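Local coordinates for Alpha/beta hydrolase (Streptomyces albidoflavus, PDB 6KSU), which probably cyclises non-ribosomal peptides by macrolactamization, releasing them from the assembly line as a cyclase of the penicillin-binding-protein type, at residues E91-F96 with A184-A189. Residues are numbered along the deposited sequence; the frame is centred on the assembly and turned at random.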
loop_
_atom_site.group_PDB
_atom_site.type_symbol
_atom_site.label_atom_id
_atom_site.label_comp_id
_atom_site.label_asym_id
_atom_site.label_seq_id
_atom_site.Cartn_x
_atom_site.Cartn_y
_atom_site.Cartn_z
ATOM N N GLU A 91 -2.105 -7.888 -9.776
ATOM C CA GLU A 91 -2.741 -8.082 -11.063
ATOM C C GLU A 91 -1.908 -9.009 -11.945
ATOM O O GLU A 91 -2.446 -9.886 -12.629
ATOM C CB GLU A 91 -2.961 -6.719 -11.705
ATOM C CG GLU A 91 -4.243 -5.991 -11.215
ATOM C CD GLU A 91 -4.621 -4.839 -12.166
ATOM O OE1 GLU A 91 -3.703 -4.313 -12.822
ATOM O OE2 GLU A 91 -5.810 -4.482 -12.288
ATOM N N LEU A 92 -0.590 -8.837 -11.911
ATOM C CA LEU A 92 0.310 -9.696 -12.655
ATOM C C LEU A 92 0.212 -11.135 -12.164
ATOM O O LEU A 92 0.079 -12.071 -12.964
ATOM C CB LEU A 92 1.725 -9.154 -12.509
ATOM C CG LEU A 92 2.802 -9.890 -13.284
ATOM C CD1 LEU A 92 2.372 -10.006 -14.727
ATOM C CD2 LEU A 92 4.119 -9.130 -13.159
ATOM N N VAL A 93 0.247 -11.328 -10.839
ATOM C CA VAL A 93 0.146 -12.671 -10.269
ATOM C C VAL A 93 -1.178 -13.315 -10.666
ATOM O O VAL A 93 -1.235 -14.504 -11.021
ATOM C CB VAL A 93 0.310 -12.614 -8.727
ATOM C CG1 VAL A 93 -0.036 -13.945 -8.105
ATOM C CG2 VAL A 93 1.703 -12.217 -8.343
ATOM N N MET A 94 -2.265 -12.538 -10.614
ATOM C CA MET A 94 -3.565 -13.107 -10.940
ATOM C C MET A 94 -3.653 -13.526 -12.405
ATOM O O MET A 94 -4.387 -14.468 -12.719
ATOM C CB MET A 94 -4.684 -12.123 -10.603
ATOM C CG MET A 94 -4.895 -11.888 -9.124
ATOM S SD MET A 94 -5.089 -13.396 -8.111
ATOM C CE MET A 94 -6.828 -13.696 -8.343
ATOM N N GLN A 95 -2.937 -12.842 -13.313
ATOM C CA GLN A 95 -2.903 -13.287 -14.708
ATOM C C GLN A 95 -2.380 -14.711 -14.828
ATOM O O GLN A 95 -2.934 -15.524 -15.584
ATOM C CB GLN A 95 -2.021 -12.374 -15.547
ATOM C CG GLN A 95 -2.685 -11.195 -16.164
ATOM C CD GLN A 95 -1.701 -10.451 -17.031
ATOM O OE1 GLN A 95 -0.500 -10.720 -16.977
ATOM N NE2 GLN A 95 -2.195 -9.539 -17.858
ATOM N N PHE A 96 -1.285 -15.019 -14.116
ATOM C CA PHE A 96 -0.676 -16.342 -14.227
ATOM C C PHE A 96 -1.590 -17.410 -13.657
ATOM O O PHE A 96 -1.645 -18.528 -14.175
ATOM C CB PHE A 96 0.690 -16.344 -13.533
ATOM C CG PHE A 96 1.757 -15.706 -14.344
ATOM C CD1 PHE A 96 2.481 -16.445 -15.269
ATOM C CD2 PHE A 96 1.992 -14.341 -14.245
ATOM C CE1 PHE A 96 3.443 -15.842 -16.059
ATOM C CE2 PHE A 96 2.951 -13.727 -15.034
ATOM C CZ PHE A 96 3.681 -14.476 -15.937
ATOM N N ALA A 184 9.637 -13.196 -6.840
ATOM C CA ALA A 184 10.326 -14.462 -7.070
ATOM C C ALA A 184 9.362 -15.512 -7.620
ATOM O O ALA A 184 9.706 -16.270 -8.535
ATOM C CB ALA A 184 10.992 -14.927 -5.777
ATOM N N VAL A 185 8.126 -15.522 -7.124
ATOM C CA VAL A 185 7.126 -16.466 -7.615
ATOM C C VAL A 185 6.843 -16.231 -9.093
ATOM O O VAL A 185 6.888 -17.163 -9.904
ATOM C CB VAL A 185 5.842 -16.364 -6.781
ATOM C CG1 VAL A 185 4.666 -17.007 -7.533
ATOM C CG2 VAL A 185 6.057 -16.997 -5.430
ATOM N N ILE A 186 6.539 -14.979 -9.461
ATOM C CA ILE A 186 6.311 -14.624 -10.860
ATOM C C ILE A 186 7.489 -15.059 -11.714
ATOM O O ILE A 186 7.319 -15.576 -12.827
ATOM C CB ILE A 186 6.051 -13.110 -10.988
ATOM C CG1 ILE A 186 4.613 -12.771 -10.611
ATOM C CG2 ILE A 186 6.381 -12.609 -12.403
ATOM C CD1 ILE A 186 4.445 -11.290 -10.290
ATOM N N GLU A 187 8.708 -14.873 -11.198
ATOM C CA GLU A 187 9.896 -15.218 -11.971
ATOM C C GLU A 187 10.015 -16.729 -12.151
ATOM O O GLU A 187 10.357 -17.197 -13.242
ATOM C CB GLU A 187 11.150 -14.638 -11.311
ATOM C CG GLU A 187 12.456 -14.998 -12.025
ATOM C CD GLU A 187 13.714 -14.590 -11.252
ATOM O OE1 GLU A 187 13.636 -13.701 -10.369
ATOM O OE2 GLU A 187 14.793 -15.154 -11.533
ATOM N N ALA A 188 9.726 -17.513 -11.106
ATOM C CA ALA A 188 9.749 -18.966 -11.279
ATOM C C ALA A 188 8.566 -19.481 -12.096
ATOM O O ALA A 188 8.679 -20.546 -12.707
ATOM C CB ALA A 188 9.779 -19.676 -9.925
ATOM N N ALA A 189 7.440 -18.757 -12.125
ATOM C CA ALA A 189 6.233 -19.248 -12.788
ATOM C C ALA A 189 6.268 -18.968 -14.285
ATOM O O ALA A 189 6.168 -19.886 -15.107
ATOM C CB ALA A 189 4.995 -18.621 -12.147
#
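Ile186 packs against Leu92, Val93 and, more loosely, Phe96, and it is the partner in every side-chain contact within 4.5 Å between the two segments, in the helical part of a beta-lactamase/penicillin-binding-protein fold. Helix 85-98 follows what is probably the SxxK motif of this family, with Ser83 just before it and Lys86 in its first turn, and runs here roughly alongside helix 176-189. The short segments have axes 10.4 Å apart at closest approach, with N-to-C directions 32° apart.

The apolar contacts illustrate how a single branched residue can bridge such a gap. With CG1 of Ile186 anti to its carbonyl carbon and the chain then extended (chi2 162°), CD1 reaches helix 85-98. There it lies 3.6 Å from Leu92 CD2, and both CG and CB of Leu92 border the same methyl. On the valine side Val93 CG2 meets Ile186 CG1 at 3.7 Å. The other branch serves the ring: Ile186 CG2 approaches Phe96 CE2 obliquely at 4.5 Å, a looser contact.

No hydrogen bond joins the two segments, and several of their polar side chains bond to other parts of the chain. Glu187 points away from helix 85-98, and its carboxylate forms a salt bridge with Arg153 and accepts hydrogen bonds from Ser151 OG and Tyr152 N; Gln95 NE2 donates to Cys201 O. Helix 194-206 also borders the apolar cluster, with Ala197 against Ile186 and Cys201 against Leu92, while Val128 and Leu132 pack on Val93. All four residues that touch across the contact are buried. Its tightest point is Val93 CG2 to Ile186 CD1, 3.5 Å, slightly inside the usual carbon-carbon separation.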